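Putative glycosyl hydrolase (PDB 3K11) is a putative glycoside hydrolase of family 88 whose substrate is not established, probably cleaving glycosidic bonds. Local coordinates at residues Thr47-Val52 with Gln108-Phe113; Asp68-Glu73 with Pro119-Val124. All blocks are in the same frame, centred on the assembly; numbering follows the deposited sequence. Where two conformers were deposited one is given.

Interaction 1: Thr47-Val52 with Gln108-Phe113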
ATOM      1  N   THR A  47      17.237   9.744  36.289  1.00 25.63           N
ATOM      2  CA  THR A  47      17.671  11.073  35.902  1.00 26.91           C
ATOM      3  C   THR A  47      18.140  11.847  37.134  1.00 25.95           C
ATOM      4  O   THR A  47      17.617  12.923  37.438  1.00 25.63           O
ATOM      5  CB  THR A  47      16.555  11.819  35.141  1.00 27.44           C
ATOM      6  OG1 THR A  47      15.319  11.795  35.885  1.00 25.27           O
ATOM      7  CG2 THR A  47      16.366  11.176  33.725  1.00 22.92           C
ATOM      8  N   PRO A  48      19.191  11.348  37.797  1.00 25.19           N
ATOM      9  CA  PRO A  48      19.655  11.977  39.036  1.00 24.16           C
ATOM     10  C   PRO A  48      20.141  13.411  38.832  1.00 24.69           C
ATOM     11  O   PRO A  48      20.835  13.692  37.896  1.00 28.02           O
ATOM     12  CB  PRO A  48      20.795  11.069  39.493  1.00 24.14           C
ATOM     13  CG  PRO A  48      21.298  10.393  38.246  1.00 24.27           C
ATOM     14  CD  PRO A  48      20.037  10.190  37.434  1.00 24.93           C
ATOM     15  N   ALA A  49      19.767  14.295  39.736  1.00 26.06           N
ATOM     16  CA  ALA A  49      20.193  15.681  39.667  1.00 25.95           C
ATOM     17  C   ALA A  49      21.311  15.895  40.664  1.00 24.82           C
ATOM     18  O   ALA A  49      21.107  16.519  41.700  1.00 24.75           O
ATOM     19  CB  ALA A  49      18.986  16.617  39.943  1.00 24.11           C
ATOM     20  N   ARG A  50      22.494  15.353  40.378  1.00 23.38           N
ATOM     21  CA  ARG A  50      23.650  15.513  41.259  1.00 23.38           C
ATOM     22  C   ARG A  50      24.903  15.603  40.445  1.00 21.73           C
ATOM     23  O   ARG A  50      24.950  15.105  39.313  1.00 22.50           O
ATOM     24  CB  ARG A  50      23.881  14.281  42.152  1.00 25.75           C
ATOM     25  CG  ARG A  50      22.676  13.686  42.751  1.00 31.89           C
ATOM     26  CD  ARG A  50      23.020  12.600  43.760  1.00 30.48           C
ATOM     27  NE  ARG A  50      21.807  12.247  44.467  1.00 32.70           N
ATOM     28  CZ  ARG A  50      20.914  11.372  44.046  1.00 31.80           C
ATOM     29  NH1 ARG A  50      21.103  10.665  42.941  1.00 31.45           N
ATOM     30  NH2 ARG A  50      19.845  11.136  44.792  1.00 41.75           N
ATOM     31  N   VAL A  51      25.911  16.201  41.058  1.00 20.86           N
ATOM     32  CA  VAL A  51      27.274  16.250  40.526  1.00 21.83           C
ATOM     33  C   VAL A  51      28.093  15.207  41.276  1.00 22.32           C
ATOM     34  O   VAL A  51      28.025  15.117  42.500  1.00 20.86           O
ATOM     35  CB  VAL A  51      27.898  17.659  40.664  1.00 21.61           C
ATOM     36  CG1 VAL A  51      29.343  17.698  40.192  1.00 20.70           C
ATOM     37  CG2 VAL A  51      27.031  18.679  39.870  1.00 21.49           C
ATOM     38  N   VAL A  52      28.873  14.413  40.537  1.00 21.71           N
ATOM     39  CA  VAL A  52      29.731  13.419  41.167  1.00 20.07           C
ATOM     40  C   VAL A  52      31.122  13.467  40.542  1.00 23.03           C
ATOM     41  O   VAL A  52      31.316  14.011  39.464  1.00 21.20           O
ATOM     42  CB  VAL A  52      29.183  11.985  40.969  1.00 21.89           C
ATOM     43  CG1 VAL A  52      27.754  11.847  41.534  1.00 18.79           C
ATOM     44  CG2 VAL A  52      29.197  11.610  39.487  1.00 18.28           C
ATOM     45  N   GLN A 108      10.758  21.435  38.084  1.00 25.02           N
ATOM     46  CA  GLN A 108      11.342  22.465  38.953  1.00 23.50           C
ATOM     47  C   GLN A 108      12.720  22.039  39.464  1.00 25.29           C
ATOM     48  O   GLN A 108      13.699  22.778  39.370  1.00 24.54           O
ATOM     49  CB  GLN A 108      10.410  22.733  40.139  1.00 26.10           C
ATOM     50  CG  GLN A 108       9.131  23.514  39.809  1.00 26.22           C
ATOM     51  CD  GLN A 108       9.356  25.010  39.725  1.00 30.17           C
ATOM     52  OE1 GLN A 108      10.443  25.487  40.036  1.00 26.42           O
ATOM     53  NE2 GLN A 108       8.328  25.755  39.332  1.00 25.64           N
ATOM     54  N   ASN A 109      12.788  20.831  40.002  1.00 25.04           N
ATOM     55  CA  ASN A 109      14.002  20.347  40.599  1.00 23.64           C
ATOM     56  C   ASN A 109      15.143  20.256  39.597  1.00 24.78           C
ATOM     57  O   ASN A 109      16.242  20.734  39.871  1.00 25.83           O
ATOM     58  CB  ASN A 109      13.747  19.007  41.249  1.00 25.69           C
ATOM     59  CG  ASN A 109      14.990  18.388  41.796  1.00 34.20           C
ATOM     60  OD1 ASN A 109      15.623  17.566  41.137  1.00 37.50           O
ATOM     61  ND2 ASN A 109      15.370  18.787  43.009  1.00 39.23           N
ATOM     62  N   ARG A 110      14.875  19.660  38.439  1.00 24.66           N
ATOM     63  CA  ARG A 110      15.925  19.518  37.416  1.00 24.35           C
ATOM     64  C   ARG A 110      16.377  20.857  36.846  1.00 25.60           C
ATOM     65  O   ARG A 110      17.575  21.087  36.665  1.00 24.19           O
ATOM     66  CB  ARG A 110      15.490  18.568  36.295  1.00 26.91           C
ATOM     67  CG  ARG A 110      15.146  17.137  36.748  1.00 27.59           C
ATOM     68  CD  ARG A 110      16.157  16.570  37.674  1.00 30.09           C
ATOM     69  NE  ARG A 110      15.962  15.127  37.909  1.00 33.48           N
ATOM     70  CZ  ARG A 110      15.106  14.600  38.778  1.00 34.12           C
ATOM     71  NH1 ARG A 110      14.249  15.361  39.456  1.00 31.52           N
ATOM     72  NH2 ARG A 110      15.084  13.294  38.958  1.00 28.51           N
ATOM     73  N   PHE A 111      15.423  21.737  36.560  1.00 25.60           N
ATOM     74  CA  PHE A 111      15.776  23.066  36.054  1.00 25.48           C
ATOM     75  C   PHE A 111      16.529  23.911  37.057  1.00 24.44           C
ATOM     76  O   PHE A 111      17.476  24.604  36.704  1.00 25.05           O
ATOM     77  CB  PHE A 111      14.522  23.838  35.573  1.00 24.48           C
ATOM     78  CG  PHE A 111      13.916  23.338  34.284  1.00 25.39           C
ATOM     79  CD1 PHE A 111      14.569  22.430  33.465  1.00 22.92           C
ATOM     80  CD2 PHE A 111      12.715  23.884  33.849  1.00 28.82           C
ATOM     81  CE1 PHE A 111      14.027  22.054  32.288  1.00 25.50           C
ATOM     82  CE2 PHE A 111      12.171  23.483  32.626  1.00 21.48           C
ATOM     83  CZ  PHE A 111      12.806  22.559  31.895  1.00 21.13           C
ATOM     84  N   ARG A 112      16.131  23.862  38.320  1.00 24.79           N
ATOM     85  CA  ARG A 112      16.837  24.639  39.336  1.00 23.72           C
ATOM     86  C   ARG A 112      18.270  24.107  39.528  1.00 25.74           C
ATOM     87  O   ARG A 112      19.181  24.879  39.758  1.00 23.75           O
ATOM     88  CB  ARG A 112      16.067  24.640  40.658  1.00 25.01           C
ATOM     89  CG  ARG A 112      14.820  25.480  40.561  1.00 25.58           C
ATOM     90  CD  ARG A 112      13.928  25.360  41.763  1.00 22.05           C
ATOM     91  NE  ARG A 112      12.703  26.095  41.493  1.00 23.81           N
ATOM     92  CZ  ARG A 112      12.540  27.400  41.690  1.00 28.08           C
ATOM     93  NH1 ARG A 112      13.497  28.137  42.214  1.00 23.98           N
ATOM     94  NH2 ARG A 112      11.401  27.974  41.368  1.00 26.63           N
ATOM     95  N   PHE A 113      18.442  22.786  39.412  1.00 23.90           N
ATOM     96  CA  PHE A 113      19.723  22.138  39.543  1.00 22.81           C
ATOM     97  C   PHE A 113      20.614  22.570  38.390  1.00 25.26           C
ATOM     98  O   PHE A 113      21.750  22.947  38.591  1.00 22.30           O
ATOM     99  CB  PHE A 113      19.547  20.611  39.529  1.00 25.13           C
ATOM    100  CG  PHE A 113      20.844  19.849  39.341  1.00 21.43           C
ATOM    101  CD1 PHE A 113      21.788  19.815  40.363  1.00 20.01           C
ATOM    102  CD2 PHE A 113      21.116  19.190  38.162  1.00 24.59           C
ATOM    103  CE1 PHE A 113      22.977  19.118  40.207  1.00 21.38           C
ATOM    104  CE2 PHE A 113      22.294  18.488  37.987  1.00 23.50           C
ATOM    105  CZ  PHE A 113      23.231  18.450  39.012  1.00 23.96           C
TER
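A49 and R110 mark where the two backbones come closest, 6.2 Å between their CA atoms, as the segment 47-52 runs from a loop into a strand past one side of the helical turn 108-113. R110 carries the polar half. Its guanidinium grips the carbonyl oxygen of T47 side-on with two nitrogens. The NE bond to T47 O is 2.8 Å long and lies nearly along the C=O axis. The NH2 bond to the same T47 O is 3.0 Å, and this donor sits well above the carbonyl plane. T47 O lies close to the guanidinium plane. The arginine chain bends at chi2 (-46°), which places CD 3.6 Å from A49 CB. NH2 also forms a salt bridge with D44. An alanine in place of R110 would probably leave T47 O without both donors, D44 without its charged mate, and A49 CB without its cover from CD.

F113 carries the apolar half. Its CG, anti to the backbone N (chi1 167°), carries the ring out to the A49-R50 backbone. The methyl of A49 makes a CH-pi contact over the ring face, with CB 4.0 Å from the centroid. The A49 carbonyl carbon lies over the ring centre on one face. At the ring tip, V51 CG2 meets CZ at 3.9 Å. T47 OG1 is hydrogen-bonded with I43 O and Y106 OH. The contact joins the loop between helix 29-45 and strand 51-53 to helix 101-128, as helix-against-sheet packing at the periphery of the alpha-helical six-hairpin fold.

Interaction 2: Asp68-Glu73 with Pro119-Val124. With EDO (1,2-ethanediol), chain Q.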
ATOM      1  N   ASP A  68      37.855  19.527  36.828  0.70 25.89           N
ATOM      2  CA  ASP A  68      37.449  18.751  35.647  0.70 28.97           C
ATOM      3  C   ASP A  68      37.108  17.271  35.961  0.70 25.42           C
ATOM      4  O   ASP A  68      36.797  16.513  35.066  0.70 31.72           O
ATOM      5  CB  ASP A  68      38.465  18.890  34.486  0.70 31.45           C
ATOM      6  CG  ASP A  68      39.865  18.362  34.834  0.70 37.74           C
ATOM      7  OD1 ASP A  68      39.989  17.458  35.688  0.70 42.97           O
ATOM      8  OD2 ASP A  68      40.851  18.867  34.246  0.70 51.05           O
ATOM      9  N   GLU A  69      37.156  16.890  37.223  1.00 26.97           N
ATOM     10  CA  GLU A  69      36.693  15.559  37.655  1.00 27.62           C
ATOM     11  C   GLU A  69      35.171  15.524  37.783  1.00 27.48           C
ATOM     12  O   GLU A  69      34.604  14.441  37.807  1.00 27.38           O
ATOM     13  CB  GLU A  69      37.315  15.160  39.006  1.00 29.85           C
ATOM     14  CG  GLU A  69      36.774  15.870  40.297  1.00 29.63           C
ATOM     15  CD  GLU A  69      37.130  17.340  40.407  1.00 37.97           C
ATOM     16  OE1 GLU A  69      38.127  17.740  39.753  1.00 32.07           O
ATOM     17  OE2 GLU A  69      36.416  18.086  41.153  1.00 30.66           O
ATOM     18  N   ALA A  70      34.519  16.688  37.905  1.00 26.08           N
ATOM     19  CA  ALA A  70      33.073  16.744  38.171  1.00 25.39           C
ATOM     20  C   ALA A  70      32.263  16.469  36.913  1.00 25.66           C
ATOM     21  O   ALA A  70      32.625  16.948  35.812  1.00 22.53           O
ATOM     22  CB  ALA A  70      32.701  18.117  38.751  1.00 24.80           C
ATOM     23  N   GLN A  71      31.172  15.689  37.062  1.00 20.95           N
ATOM     24  CA  GLN A  71      30.241  15.485  35.991  1.00 22.62           C
ATOM     25  C   GLN A  71      28.851  15.300  36.589  1.00 21.98           C
ATOM     26  O   GLN A  71      28.712  14.958  37.760  1.00 22.06           O
ATOM     27  CB  GLN A  71      30.603  14.264  35.167  1.00 22.20           C
ATOM     28  CG  GLN A  71      30.518  12.970  35.943  1.00 22.18           C
ATOM     29  CD  GLN A  71      30.725  11.740  35.099  1.00 29.98           C
ATOM     30  OE1 GLN A  71      31.211  11.811  33.961  1.00 28.12           O
ATOM     31  NE2 GLN A  71      30.333  10.596  35.644  1.00 25.50           N
ATOM     32  N   LEU A  72      27.838  15.472  35.774  1.00 23.04           N
ATOM     33  CA  LEU A  72      26.488  15.124  36.197  1.00 23.31           C
ATOM     34  C   LEU A  72      26.462  13.599  36.353  1.00 23.48           C
ATOM     35  O   LEU A  72      27.011  12.872  35.515  1.00 22.73           O
ATOM     36  CB  LEU A  72      25.482  15.573  35.145  1.00 24.71           C
ATOM     37  CG  LEU A  72      25.419  17.072  34.803  1.00 24.61           C
ATOM     38  CD1 LEU A  72      24.332  17.338  33.832  1.00 23.41           C
ATOM     39  CD2 LEU A  72      25.252  17.886  36.116  1.00 21.50           C
ATOM     40  N   GLU A  73      25.857  13.117  37.422  1.00 22.52           N
ATOM     41  CA  GLU A  73      25.736  11.678  37.646  1.00 22.20           C
ATOM     42  C   GLU A  73      25.021  11.039  36.460  1.00 22.86           C
ATOM     43  O   GLU A  73      23.971  11.537  36.006  1.00 24.24           O
ATOM     44  CB  GLU A  73      24.955  11.408  38.947  1.00 23.89           C
ATOM     45  CG  GLU A  73      24.825   9.923  39.213  1.00 23.87           C
ATOM     46  CD  GLU A  73      24.110   9.595  40.470  1.00 25.80           C
ATOM     47  OE1 GLU A  73      23.552  10.506  41.095  1.00 24.77           O
ATOM     48  OE2 GLU A  73      24.072   8.390  40.797  1.00 27.81           O
ATOM     49  N   PRO A 119      26.809  27.674  35.928  1.00 28.02           N
ATOM     50  CA  PRO A 119      27.893  28.660  36.118  1.00 30.11           C
ATOM     51  C   PRO A 119      29.191  28.099  36.691  1.00 28.94           C
ATOM     52  O   PRO A 119      30.284  28.610  36.396  1.00 27.59           O
ATOM     53  CB  PRO A 119      27.295  29.657  37.106  1.00 27.89           C
ATOM     54  CG  PRO A 119      25.858  29.463  37.069  1.00 36.12           C
ATOM     55  CD  PRO A 119      25.589  28.043  36.667  1.00 30.33           C
ATOM     56  N   HIS A 120      29.092  27.084  37.542  1.00 28.97           N
ATOM     57  CA  HIS A 120      30.294  26.465  38.108  1.00 26.08           C
ATOM     58  C   HIS A 120      31.013  25.654  37.064  1.00 25.01           C
ATOM     59  O   HIS A 120      32.224  25.662  36.976  1.00 25.11           O
ATOM     60  CB  HIS A 120      29.938  25.594  39.303  1.00 27.04           C
ATOM     61  CG  HIS A 120      29.362  26.365  40.450  1.00 28.13           C
ATOM     62  ND1 HIS A 120      30.139  27.133  41.294  1.00 33.13           N
ATOM     63  CD2 HIS A 120      28.091  26.480  40.904  1.00 30.15           C
ATOM     64  CE1 HIS A 120      29.369  27.698  42.205  1.00 32.04           C
ATOM     65  NE2 HIS A 120      28.121  27.317  41.997  1.00 28.38           N
ATOM     66  N   PHE A 121      30.271  24.893  36.274  1.00 22.80           N
ATOM     67  CA  PHE A 121      30.895  24.151  35.204  1.00 23.06           C
ATOM     68  C   PHE A 121      31.514  25.076  34.144  1.00 24.39           C
ATOM     69  O   PHE A 121      32.521  24.740  33.545  1.00 26.57           O
ATOM     70  CB  PHE A 121      29.887  23.216  34.571  1.00 22.20           C
ATOM     71  CG  PHE A 121      29.646  21.942  35.356  1.00 19.85           C
ATOM     72  CD1 PHE A 121      30.519  20.890  35.261  1.00 26.47           C
ATOM     73  CD2 PHE A 121      28.502  21.793  36.132  1.00 27.41           C
ATOM     74  CE1 PHE A 121      30.268  19.691  35.929  1.00 23.94           C
ATOM     75  CE2 PHE A 121      28.230  20.593  36.800  1.00 27.03           C
ATOM     76  CZ  PHE A 121      29.114  19.538  36.687  1.00 25.42           C
ATOM     77  N   LYS A 122      30.879  26.216  33.880  1.00 26.76           N
ATOM     78  CA  LYS A 122      31.454  27.234  33.010  1.00 28.82           C
ATOM     79  C   LYS A 122      32.811  27.700  33.546  1.00 27.53           C
ATOM     80  O   LYS A 122      33.762  27.820  32.777  1.00 29.92           O
ATOM     81  CB  LYS A 122      30.501  28.423  32.902  1.00 31.72           C
ATOM     82  CG  LYS A 122      30.950  29.455  31.880  1.00 33.04           C
ATOM     83  CD  LYS A 122      29.901  30.533  31.700  1.00 33.17           C
ATOM     84  CE  LYS A 122      30.439  31.677  30.803  1.00 44.07           C
ATOM     85  NZ  LYS A 122      29.404  32.721  30.576  1.00 51.35           N
ATOM     86  N   ARG A 123      32.897  27.937  34.850  0.50 27.36           N
ATOM     87  CA  ARG A 123      34.157  28.326  35.479  0.50 26.48           C
ATOM     88  C   ARG A 123      35.230  27.238  35.367  0.50 26.99           C
ATOM     89  O   ARG A 123      36.415  27.533  35.242  0.50 22.65           O
ATOM     90  CB  ARG A 123      33.910  28.680  36.945  0.50 26.64           C
ATOM     91  CG  ARG A 123      35.117  29.267  37.659  0.50 27.60           C
ATOM     92  CD  ARG A 123      34.976  29.207  39.140  0.50 29.69           C
ATOM     93  NE  ARG A 123      34.944  27.825  39.615  0.50 37.79           N
ATOM     94  CZ  ARG A 123      33.925  27.248  40.252  0.50 32.02           C
ATOM     95  NH1 ARG A 123      32.800  27.925  40.562  0.50 13.23           N
ATOM     96  NH2 ARG A 123      34.060  25.975  40.617  0.50 32.40           N
ATOM     97  N   VAL A 124      34.830  25.977  35.485  1.00 26.93           N
ATOM     98  CA  VAL A 124      35.757  24.866  35.286  1.00 28.80           C
ATOM     99  C   VAL A 124      36.235  24.847  33.833  1.00 29.37           C
ATOM    100  O   VAL A 124      37.425  24.681  33.558  1.00 27.88           O
ATOM    101  CB  VAL A 124      35.119  23.501  35.603  1.00 27.71           C
ATOM    102  CG1 VAL A 124      36.043  22.369  35.147  1.00 25.49           C
ATOM    103  CG2 VAL A 124      34.783  23.420  37.081  1.00 22.24           C
TER
HETATM  104  C1  EDO Q  16      35.549  15.593  31.635  1.00 77.30           C
HETATM  105  O1  EDO Q  16      35.653  16.644  32.605  1.00 74.29           O
HETATM  106  C2  EDO Q  16      36.814  15.542  30.800  1.00 76.97           C
HETATM  107  O2  EDO Q  16      36.699  16.506  29.762  1.00 74.92           O
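F121 reaches from the helix to the strand and meets A70 with the edge of its ring. This is helix-against-sheet packing: strand 70-72, an outer strand of a small antiparallel sheet, packs against helix 101-128 near the rim of the six-hairpin glycoside hydrolase fold. The axes of strand 70-72 and helix 119-124 approach to 10.5 Å, and their directions differ by 140°. Side chains therefore fill the space between the backbones.

F121 CE1 lies 3.6 Å from A70 O, and that oxygen is close to the ring plane. The same CE1 is 4.0 Å from the methyl A70 CB. Q71 CA also sits at this edge. On the other side of the ring tip, F121 CE2 touches L72 CD2 at 4.1 Å, and the leucine comes in obliquely. The phenylalanine CG, anti to its own carbonyl carbon (chi1 -79°), starts the ring on its way to the strand. One turn later, V124 takes up the start of the strand segment. Its CG1, anti to the backbone N (chi1 170°), packs 3.8 Å from D68 N. It is a van der Waals contact: side-chain carbons of the helix meet methyls and backbone atoms of the strand segment.

Further out, L135 of helix 133-139 touches both F121 and L72, and V51 of the neighbouring strand touches A70 and F121. D132 accepts a hydrogen bond from the L72 backbone N, while E69 pairs with K54 and Q71 with V52 through the backbone. D68 O is hydrogen-bonded to K54 NZ and also takes a hydrogen bond from O1 of a 1,2-ethanediol, probably from the crystallisation liquor, with 2.7 Å between EDO O1 and D68 O.

From the N terminus, the chain leaves helix 29-45 and enters 47-52, then turns back through strand 59-60 to 68-73. It next forms helix 82-98 and runs into helix 101-128. There 108-113 closes the loop of interaction 1, and 119-124 closes that of interaction 2 further along. The segments alternate, so the two loops cross rather than nest. Both contacts set one helix against one antiparallel sheet, with centres about 13 Å apart. Strands 51-53 and 70-72 are neighbours, and V52 N probably bonds Q71 O between them. Beside the strands, R50 and E73 form a salt bridge. Separately, F113 of the helix packs on L72.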